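Local coordinates for putative peptidase (Bacteroides fragilis, PDB 5DYN), which acts as a cysteine protease of the clostripain (C11) family that activates Bacteroides fragilis toxin, at the interface of chains A and B. Coordinates in Å, arbitrary orientation; residue numbers count along the deposited sequence, not the author numbering. Chains: chain A, Putative peptidase; chain B, Putative peptidase.

Contact 1: the interface of chains A and B. Residues chain A 23, 115-117; chain B 2, 29-32.
Strand 110-116 of chain A runs parallel to strand 27-31 of chain B, with bridges from A:Phe115 to B:Phe30 and from A:Trp116 to B:Asp31, and A:Phe115 N donates to B:Phe29 O over 2.6 Å. The two chains thus share one sheet, as expected for the two parts of a caspase-like clostripain (C11) protease. On one side of this sheet the rings of A:Phe115 and B:Phe30 stack nearly parallel, 10° between planes and 4.3 Å between centroids, offset so that each meets the rim of the other. Both phenyl groups lie opposite their own carbonyl carbon (chi1 -63° and -80°), which sends them off the sheet in the same direction. B:Phe2 arrives crosswise from strand 2-5. Its CZ presses against the A:Phe115 methylene, CZ to CB 3.4 Å, while its CE2 leads towards A:Phe115 CD2 and the A:Ile23 terminal methyl. The face of B:Phe2 is met by B:Phe30 CE2, completing an aromatic cluster drawn from both chains. In this family the catalytic histidine and cysteine follow directly after A:Ser117 and B:Ala32, so the strand pairing probably sets the spacing of the dyad. Within chain A, next to B:Phe2, the A:Ser117 hydroxyl OG donates to A:Ile23 O at 2.7 Å, in the carbonyl plane and on a lone pair.

Contact 2: the interface of chains A and B. Residues chain A 25, 58, 87-90; chain B 4-6.
The carboxylate oxygen OD2 of B:Asp5 is approached from several sides by chain A. The A:Ser89 backbone N donates to it at 2.8 Å, nearly straight (163° at H) but from well above the carboxylate plane. With OG turned towards its own backbone N (chi1 -56°), the A:Ser89 hydroxyl lies by A:Asp58 OD2, donating there at a doubtfully short distance; its approach to B:Asp5 OD2 is at most a weak alternative. That A:Asp58 oxygen lies 2.8 Å from B:Asp5 OD2, the side chains crossing at about a right angle; such a pair would probably raise the proton affinity of one of them. Sodium ions modelled at A:Gln25 and A:Asp58 may offset some of the charge. B:Asp5 reaches this place with its carboxylate extended away from its backbone N (chi1 -168°). A:Asn88 runs antiparallel alongside it, OD1 resting 3.3 Å from B:Asp5 CB, and that amide oxygen is held by A:Ala90 N at 2.9 Å. A:Gln25 covers the other carboxylate oxygen, OD1, with its amide end, without a hydrogen bond. Beside it the main chains join: B:Gly6 N donates to A:Gln25 O at 3.0 Å. The site ties the end of strand 2-5 to loops of chain A and probably steadies the assembled protease.

Contact 3: the interface of chains A and B. Residues chain A 99, 103, 113; chain B 18-19, 22-23, 25.
B:Pro23 lies over one face of the A:Phe103 ring, its CD 3.9 Å from the ring centroid in a CH-pi contact. This is an apolar helix-to-loop packing within the caspase-like fold of the clostripain family, where helix 92-105 of chain A rests on the segment of chain B leading into its strand 27-31. CD is shifted towards the CG/CD2 rim, 3.6 Å from A:Phe103 CD2, and the ring and the pyrrolidine cross at about a right angle. The A:Phe103 ring also carries A:Ile99 CG2 in plane at its edge, so one helical turn supplies both groups. That CG2 methyl in turn packs against B:Ala22, 3.6 Å from its CA, while A:Ile99 CD1 reaches B:Leu19 CD2 at 3.7 Å. From the sheet side comes A:Met113. Its chain leaves strand 110-116 extended (chi1 -160°, chi2 176°) and then bends at the thioether (chi3 -50°), so that CE turns in between B:Leu19, B:Ala22 and B:Leu25. Sulfur SD sits 3.7 Å from B:Leu19 CD2, and the base of the side chain is covered by B:Leu25, CD1 to A:Met113 CB 3.7 Å. The other B:Leu25 methyl, CD2, points across to the rim of A:Phe103 at CZ, 4.1 Å away.

Contact 1: the interface of chains A and B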
ATOM      1  N   ILE A  23      -1.229  -4.784 -12.102  1.00 37.62           N
ATOM      2  CA  ILE A  23      -1.886  -6.078 -12.184  1.00 34.27           C
ATOM      3  C   ILE A  23      -3.378  -5.820 -12.373  1.00 35.44           C
ATOM      4  O   ILE A  23      -4.143  -5.775 -11.409  1.00 37.86           O
ATOM      5  CB  ILE A  23      -1.627  -6.929 -10.929  1.00 28.48           C
ATOM      6  CG1 ILE A  23      -0.124  -7.004 -10.649  1.00 28.44           C
ATOM      7  CG2 ILE A  23      -2.225  -8.320 -11.089  1.00 28.86           C
ATOM      8  CD1 ILE A  23       0.229  -7.700  -9.352  1.00 25.36           C
ATOM      9  N   PHE A 115       2.428   0.343  -7.159  1.00 35.85           N
ATOM     10  CA  PHE A 115       1.782  -0.960  -7.188  1.00 35.12           C
ATOM     11  C   PHE A 115       0.278  -0.806  -7.384  1.00 35.43           C
ATOM     12  O   PHE A 115      -0.434  -0.321  -6.503  1.00 34.38           O
ATOM     13  CB  PHE A 115       2.102  -1.726  -5.908  1.00 34.94           C
ATOM     14  CG  PHE A 115       3.566  -2.018  -5.740  1.00 30.33           C
ATOM     15  CD1 PHE A 115       4.408  -1.090  -5.145  1.00 31.12           C
ATOM     16  CD2 PHE A 115       4.104  -3.210  -6.195  1.00 28.29           C
ATOM     17  CE1 PHE A 115       5.759  -1.352  -4.996  1.00 34.25           C
ATOM     18  CE2 PHE A 115       5.454  -3.478  -6.047  1.00 30.55           C
ATOM     19  CZ  PHE A 115       6.280  -2.549  -5.447  1.00 31.17           C
ATOM     20  N   TRP A 116      -0.186  -1.232  -8.556  1.00 32.19           N
ATOM     21  CA  TRP A 116      -1.534  -0.951  -9.037  1.00 29.52           C
ATOM     22  C   TRP A 116      -2.334  -2.237  -9.206  1.00 30.19           C
ATOM     23  O   TRP A 116      -2.157  -2.949 -10.200  1.00 32.05           O
ATOM     24  CB  TRP A 116      -1.453  -0.200 -10.372  1.00 33.06           C
ATOM     25  CG  TRP A 116      -2.696   0.538 -10.803  1.00 39.41           C
ATOM     26  CD1 TRP A 116      -2.895   1.891 -10.774  1.00 32.79           C
ATOM     27  CD2 TRP A 116      -3.894  -0.029 -11.357  1.00 35.37           C
ATOM     28  NE1 TRP A 116      -4.140   2.198 -11.266  1.00 34.17           N
ATOM     29  CE2 TRP A 116      -4.775   1.039 -11.629  1.00 32.81           C
ATOM     30  CE3 TRP A 116      -4.309  -1.335 -11.646  1.00 25.46           C
ATOM     31  CZ2 TRP A 116      -6.045   0.841 -12.169  1.00 31.83           C
ATOM     32  CZ3 TRP A 116      -5.569  -1.529 -12.181  1.00 32.82           C
ATOM     33  CH2 TRP A 116      -6.422  -0.445 -12.439  1.00 30.75           C
ATOM     34  N   SER A 117      -3.209  -2.530  -8.243  1.00 22.54           N
ATOM     35  CA  SER A 117      -4.072  -3.712  -8.306  1.00 29.17           C
ATOM     36  C   SER A 117      -5.047  -3.766  -7.132  1.00 28.73           C
ATOM     37  O   SER A 117      -5.251  -2.774  -6.435  1.00 29.65           O
ATOM     38  CB  SER A 117      -3.236  -4.995  -8.326  1.00 28.53           C
ATOM     39  OG  SER A 117      -4.011  -6.098  -8.749  1.00 29.92           O
TER
ATOM     40  N   PHE B   2      -1.117  -9.106  -2.278  1.00 29.10           N
ATOM     41  CA  PHE B   2      -1.288  -7.984  -3.190  1.00 31.66           C
ATOM     42  C   PHE B   2      -1.393  -8.470  -4.628  1.00 31.48           C
ATOM     43  O   PHE B   2      -0.708  -9.407  -5.032  1.00 33.30           O
ATOM     44  CB  PHE B   2      -0.141  -6.979  -3.077  1.00 36.10           C
ATOM     45  CG  PHE B   2      -0.045  -6.058  -4.260  1.00 32.96           C
ATOM     46  CD1 PHE B   2      -0.947  -5.018  -4.413  1.00 28.55           C
ATOM     47  CD2 PHE B   2       0.921  -6.254  -5.236  1.00 31.69           C
ATOM     48  CE1 PHE B   2      -0.881  -4.182  -5.513  1.00 29.58           C
ATOM     49  CE2 PHE B   2       0.994  -5.419  -6.336  1.00 27.85           C
ATOM     50  CZ  PHE B   2       0.089  -4.384  -6.476  1.00 28.64           C
ATOM     51  N   PHE B  29       4.702   3.008  -3.527  1.00 31.82           N
ATOM     52  CA  PHE B  29       3.330   3.494  -3.562  1.00 32.72           C
ATOM     53  C   PHE B  29       2.373   2.371  -3.954  1.00 35.81           C
ATOM     54  O   PHE B  29       2.374   1.909  -5.095  1.00 35.34           O
ATOM     55  CB  PHE B  29       3.205   4.675  -4.534  1.00 31.64           C
ATOM     56  CG  PHE B  29       1.804   5.211  -4.673  1.00 39.16           C
ATOM     57  CD1 PHE B  29       0.907   5.152  -3.615  1.00 33.77           C
ATOM     58  CD2 PHE B  29       1.383   5.768  -5.870  1.00 33.09           C
ATOM     59  CE1 PHE B  29      -0.378   5.638  -3.751  1.00 33.92           C
ATOM     60  CE2 PHE B  29       0.099   6.257  -6.010  1.00 35.85           C
ATOM     61  CZ  PHE B  29      -0.783   6.192  -4.947  1.00 39.90           C
ATOM     62  N   PHE B  30       1.560   1.938  -2.995  1.00 34.28           N
ATOM     63  CA  PHE B  30       0.531   0.937  -3.250  1.00 30.59           C
ATOM     64  C   PHE B  30      -0.824   1.587  -3.499  1.00 32.54           C
ATOM     65  O   PHE B  30      -1.578   1.856  -2.562  1.00 32.95           O
ATOM     66  CB  PHE B  30       0.420  -0.043  -2.080  1.00 31.10           C
ATOM     67  CG  PHE B  30       1.465  -1.119  -2.089  1.00 32.40           C
ATOM     68  CD1 PHE B  30       2.734  -0.876  -1.598  1.00 31.02           C
ATOM     69  CD2 PHE B  30       1.174  -2.378  -2.584  1.00 30.74           C
ATOM     70  CE1 PHE B  30       3.696  -1.865  -1.603  1.00 32.27           C
ATOM     71  CE2 PHE B  30       2.133  -3.373  -2.595  1.00 33.25           C
ATOM     72  CZ  PHE B  30       3.396  -3.115  -2.103  1.00 27.02           C
ATOM     73  N   ASP B  31      -1.130   1.845  -4.765  1.00 35.99           N
ATOM     74  CA  ASP B  31      -2.466   2.278  -5.148  1.00 35.04           C
ATOM     75  C   ASP B  31      -3.384   1.062  -5.108  1.00 35.97           C
ATOM     76  O   ASP B  31      -3.855   0.592  -6.145  1.00 31.49           O
ATOM     77  CB  ASP B  31      -2.465   2.914  -6.539  1.00 33.58           C
ATOM     78  CG  ASP B  31      -3.602   3.897  -6.731  1.00 37.95           C
ATOM     79  OD1 ASP B  31      -4.500   3.949  -5.861  1.00 36.40           O
ATOM     80  OD2 ASP B  31      -3.606   4.612  -7.758  1.00 35.68           O
ATOM     81  N   ALA B  32      -3.614   0.551  -3.902  1.00 31.91           N
ATOM     82  CA  ALA B  32      -4.353  -0.688  -3.701  1.00 28.87           C
ATOM     83  C   ALA B  32      -4.898  -0.743  -2.277  1.00 30.58           C
ATOM     84  O   ALA B  32      -4.420  -0.031  -1.395  1.00 34.90           O
ATOM     85  CB  ALA B  32      -3.466  -1.889  -3.982  1.00 28.41           C
TER

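Contact 2: the interface of chains A and B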
ATOM      1  N   GLN A  25      -5.552  -7.493 -14.528  1.00 37.93           N
ATOM      2  CA  GLN A  25      -6.346  -8.594 -15.063  1.00 38.05           C
ATOM      3  C   GLN A  25      -7.374  -9.033 -14.028  1.00 35.03           C
ATOM      4  O   GLN A  25      -7.320 -10.143 -13.493  1.00 38.19           O
ATOM      5  CB  GLN A  25      -5.453  -9.763 -15.480  1.00 33.13           C
ATOM      6  CG  GLN A  25      -6.166 -10.819 -16.311  1.00 33.14           C
ATOM      7  CD  GLN A  25      -5.201 -11.795 -16.938  1.00 38.87           C
ATOM      8  OE1 GLN A  25      -4.253 -11.395 -17.610  1.00 38.54           O
ATOM      9  NE2 GLN A  25      -5.423 -13.083 -16.708  1.00 43.17           N
ATOM     10  N   ASP A  58      -1.003  -5.085 -17.414  1.00 34.33           N
ATOM     11  CA  ASP A  58      -1.529  -6.394 -17.770  1.00 35.22           C
ATOM     12  C   ASP A  58      -3.034  -6.421 -17.527  1.00 36.90           C
ATOM     13  O   ASP A  58      -3.491  -6.814 -16.451  1.00 38.20           O
ATOM     14  CB  ASP A  58      -0.830  -7.492 -16.966  1.00 33.46           C
ATOM     15  CG  ASP A  58      -1.214  -8.884 -17.428  1.00 39.79           C
ATOM     16  OD1 ASP A  58      -1.753  -9.008 -18.547  1.00 44.14           O
ATOM     17  OD2 ASP A  58      -0.973  -9.854 -16.675  1.00 33.82           O
ATOM     18  N   GLN A  87       0.635 -14.005 -19.170  1.00 45.75           N
ATOM     19  CA  GLN A  87       1.363 -14.508 -18.018  1.00 42.58           C
ATOM     20  C   GLN A  87       0.735 -14.032 -16.722  1.00 34.03           C
ATOM     21  O   GLN A  87      -0.006 -13.055 -16.706  1.00 41.84           O
ATOM     22  CB  GLN A  87       2.824 -14.058 -18.086  1.00 39.83           C
ATOM     23  CG  GLN A  87       2.985 -12.548 -18.095  1.00 39.39           C
ATOM     24  CD  GLN A  87       4.387 -12.109 -18.448  1.00 34.87           C
ATOM     25  OE1 GLN A  87       5.247 -12.933 -18.758  1.00 40.77           O
ATOM     26  NE2 GLN A  87       4.628 -10.806 -18.406  1.00 30.41           N
ATOM     27  N   ASN A  88       1.036 -14.733 -15.637  1.00 38.31           N
ATOM     28  CA  ASN A  88       0.615 -14.305 -14.313  1.00 35.39           C
ATOM     29  C   ASN A  88       1.519 -13.187 -13.809  1.00 37.79           C
ATOM     30  O   ASN A  88       2.654 -13.434 -13.405  1.00 37.54           O
ATOM     31  CB  ASN A  88       0.627 -15.490 -13.344  1.00 36.06           C
ATOM     32  CG  ASN A  88       0.355 -15.078 -11.912  1.00 36.66           C
ATOM     33  OD1 ASN A  88      -0.262 -14.046 -11.652  1.00 35.74           O
ATOM     34  ND2 ASN A  88       0.805 -15.900 -10.971  1.00 39.97           N
ATOM     35  N   SER A  89       1.013 -11.958 -13.840  1.00 34.51           N
ATOM     36  CA  SER A  89       1.793 -10.801 -13.411  1.00 34.05           C
ATOM     37  C   SER A  89       1.905 -10.725 -11.888  1.00 33.26           C
ATOM     38  O   SER A  89       2.624  -9.882 -11.351  1.00 33.68           O
ATOM     39  CB  SER A  89       1.176  -9.516 -13.961  1.00 28.82           C
ATOM     40  OG  SER A  89       1.060  -9.586 -15.370  1.00 31.16           O
ATOM     41  N   ALA A  90       1.189 -11.611 -11.202  1.00 37.90           N
ATOM     42  CA  ALA A  90       1.261 -11.702  -9.749  1.00 35.55           C
ATOM     43  C   ALA A  90       2.296 -12.740  -9.331  1.00 38.20           C
ATOM     44  O   ALA A  90       2.406 -13.085  -8.154  1.00 38.54           O
ATOM     45  CB  ALA A  90      -0.100 -12.043  -9.165  1.00 34.64           C
TER
ATOM     46  N   GLN B   4      -4.163  -9.166  -8.037  1.00 33.62           N
ATOM     47  CA  GLN B   4      -4.964 -10.282  -8.512  1.00 33.15           C
ATOM     48  C   GLN B   4      -4.857 -10.397 -10.025  1.00 34.75           C
ATOM     49  O   GLN B   4      -5.303  -9.518 -10.765  1.00 33.10           O
ATOM     50  CB  GLN B   4      -6.426 -10.128  -8.100  1.00 28.83           C
ATOM     51  CG  GLN B   4      -7.329 -11.201  -8.691  1.00 33.41           C
ATOM     52  CD  GLN B   4      -8.796 -10.962  -8.395  1.00 35.72           C
ATOM     53  OE1 GLN B   4      -9.224  -9.826  -8.179  1.00 36.48           O
ATOM     54  NE2 GLN B   4      -9.576 -12.036  -8.376  1.00 34.59           N
ATOM     55  N   ASP B   5      -4.248 -11.484 -10.478  1.00 36.83           N
ATOM     56  CA  ASP B   5      -4.157 -11.778 -11.899  1.00 37.94           C
ATOM     57  C   ASP B   5      -5.000 -13.010 -12.181  1.00 38.60           C
ATOM     58  O   ASP B   5      -4.515 -14.139 -12.075  1.00 38.10           O
ATOM     59  CB  ASP B   5      -2.703 -12.000 -12.322  1.00 28.48           C
ATOM     60  CG  ASP B   5      -2.524 -12.012 -13.828  1.00 34.60           C
ATOM     61  OD1 ASP B   5      -3.269 -12.735 -14.524  1.00 38.58           O
ATOM     62  OD2 ASP B   5      -1.625 -11.296 -14.319  1.00 40.51           O
ATOM     63  N   GLY B   6      -6.263 -12.792 -12.533  1.00 33.90           N
ATOM     64  CA  GLY B   6      -7.184 -13.895 -12.732  1.00 29.67           C
ATOM     65  C   GLY B   6      -7.495 -14.557 -11.405  1.00 35.43           C
ATOM     66  O   GLY B   6      -8.230 -14.004 -10.587  1.00 34.68           O
TER

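Contact 3: the interface of chains A and B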
ATOM      1  N   ILE A  99      10.809  -5.796 -13.493  1.00 37.32           N
ATOM      2  CA  ILE A  99      11.595  -4.876 -12.674  1.00 37.73           C
ATOM      3  C   ILE A  99      13.015  -4.726 -13.221  1.00 41.97           C
ATOM      4  O   ILE A  99      13.515  -3.608 -13.374  1.00 36.75           O
ATOM      5  CB  ILE A  99      11.670  -5.340 -11.208  1.00 38.78           C
ATOM      6  CG1 ILE A  99      10.311  -5.197 -10.523  1.00 43.65           C
ATOM      7  CG2 ILE A  99      12.696  -4.528 -10.450  1.00 39.47           C
ATOM      8  CD1 ILE A  99      10.313  -5.681  -9.087  1.00 35.63           C
ATOM      9  N   PHE A 103      14.448  -1.055 -14.746  1.00 43.91           N
ATOM     10  CA  PHE A 103      15.434  -0.220 -14.072  1.00 43.32           C
ATOM     11  C   PHE A 103      16.832  -0.329 -14.670  1.00 47.19           C
ATOM     12  O   PHE A 103      17.588   0.644 -14.654  1.00 49.67           O
ATOM     13  CB  PHE A 103      15.481  -0.561 -12.583  1.00 43.25           C
ATOM     14  CG  PHE A 103      14.246  -0.156 -11.837  1.00 44.22           C
ATOM     15  CD1 PHE A 103      13.975   1.180 -11.599  1.00 43.32           C
ATOM     16  CD2 PHE A 103      13.353  -1.109 -11.376  1.00 46.82           C
ATOM     17  CE1 PHE A 103      12.836   1.563 -10.910  1.00 40.78           C
ATOM     18  CE2 PHE A 103      12.213  -0.732 -10.688  1.00 43.67           C
ATOM     19  CZ  PHE A 103      11.955   0.607 -10.455  1.00 33.99           C
ATOM     20  N   MET A 113       8.554   2.964  -7.128  1.00 38.37           N
ATOM     21  CA  MET A 113       7.687   1.982  -7.761  1.00 40.27           C
ATOM     22  C   MET A 113       6.250   2.133  -7.285  1.00 40.62           C
ATOM     23  O   MET A 113       5.990   2.355  -6.098  1.00 33.96           O
ATOM     24  CB  MET A 113       8.187   0.558  -7.502  1.00 37.96           C
ATOM     25  CG  MET A 113       7.637  -0.458  -8.497  1.00 41.44           C
ATOM     26  SD  MET A 113       8.276  -2.131  -8.299  1.00 39.97           S
ATOM     27  CE  MET A 113      10.030  -1.812  -8.227  1.00 49.88           C
TER
ATOM     28  N   ALA B  18      10.623 -10.676  -4.954  1.00 34.28           N
ATOM     29  CA  ALA B  18      10.668 -10.057  -6.273  1.00 33.49           C
ATOM     30  C   ALA B  18      11.363  -8.697  -6.250  1.00 38.74           C
ATOM     31  O   ALA B  18      12.107  -8.357  -7.171  1.00 42.79           O
ATOM     32  CB  ALA B  18       9.261  -9.916  -6.833  1.00 28.18           C
ATOM     33  N   LEU B  19      11.122  -7.920  -5.200  1.00 37.02           N
ATOM     34  CA  LEU B  19      11.664  -6.567  -5.114  1.00 39.81           C
ATOM     35  C   LEU B  19      13.159  -6.547  -4.787  1.00 43.57           C
ATOM     36  O   LEU B  19      13.760  -5.477  -4.669  1.00 38.90           O
ATOM     37  CB  LEU B  19      10.893  -5.753  -4.072  1.00 36.51           C
ATOM     38  CG  LEU B  19       9.461  -5.369  -4.454  1.00 41.93           C
ATOM     39  CD1 LEU B  19       8.761  -4.644  -3.313  1.00 32.63           C
ATOM     40  CD2 LEU B  19       9.458  -4.517  -5.713  1.00 37.34           C
ATOM     41  N   ALA B  22      15.092  -5.195  -7.552  1.00 42.69           N
ATOM     42  CA  ALA B  22      14.862  -3.765  -7.687  1.00 42.43           C
ATOM     43  C   ALA B  22      15.965  -2.993  -6.989  1.00 42.10           C
ATOM     44  O   ALA B  22      16.509  -3.459  -5.991  1.00 46.42           O
ATOM     45  CB  ALA B  22      13.499  -3.382  -7.116  1.00 42.52           C
ATOM     46  N   PRO B  23      16.306  -1.808  -7.515  1.00 42.29           N
ATOM     47  CA  PRO B  23      17.202  -0.921  -6.771  1.00 36.43           C
ATOM     48  C   PRO B  23      16.480  -0.402  -5.537  1.00 43.47           C
ATOM     49  O   PRO B  23      15.259  -0.548  -5.460  1.00 50.50           O
ATOM     50  CB  PRO B  23      17.492   0.203  -7.766  1.00 39.20           C
ATOM     51  CG  PRO B  23      16.298   0.228  -8.656  1.00 36.39           C
ATOM     52  CD  PRO B  23      15.853  -1.205  -8.781  1.00 38.82           C
ATOM     53  N   LEU B  25      14.357   1.764  -3.418  1.00 44.66           N
ATOM     54  CA  LEU B  25      13.334   2.698  -3.863  1.00 40.70           C
ATOM     55  C   LEU B  25      13.154   3.855  -2.889  1.00 38.19           C
ATOM     56  O   LEU B  25      13.275   3.683  -1.679  1.00 42.28           O
ATOM     57  CB  LEU B  25      12.009   1.959  -4.055  1.00 35.15           C
ATOM     58  CG  LEU B  25      12.087   0.742  -4.980  1.00 36.59           C
ATOM     59  CD1 LEU B  25      10.785  -0.038  -4.958  1.00 39.47           C
ATOM     60  CD2 LEU B  25      12.427   1.174  -6.398  1.00 40.72           C
TER

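The C-alpha centres of contact 1 and contact 2 are about 12 Å apart, those of contact 1 and contact 3 about 14 Å, and those of contact 2 and contact 3 about 18 Å, so that contact 1 sits at the bend, close to both of the others. Strand 2-5 of chain B serves both contact 1 and contact 2; strand 110-116 of chain A serves contact 1 and contact 3. Helix 92-105 adds its own layer to contact 3. Sheet pairing, polar loop contacts and apolar packing thus join the two parts of the protease along one continuous interface, probably keeping the catalytic residues aligned.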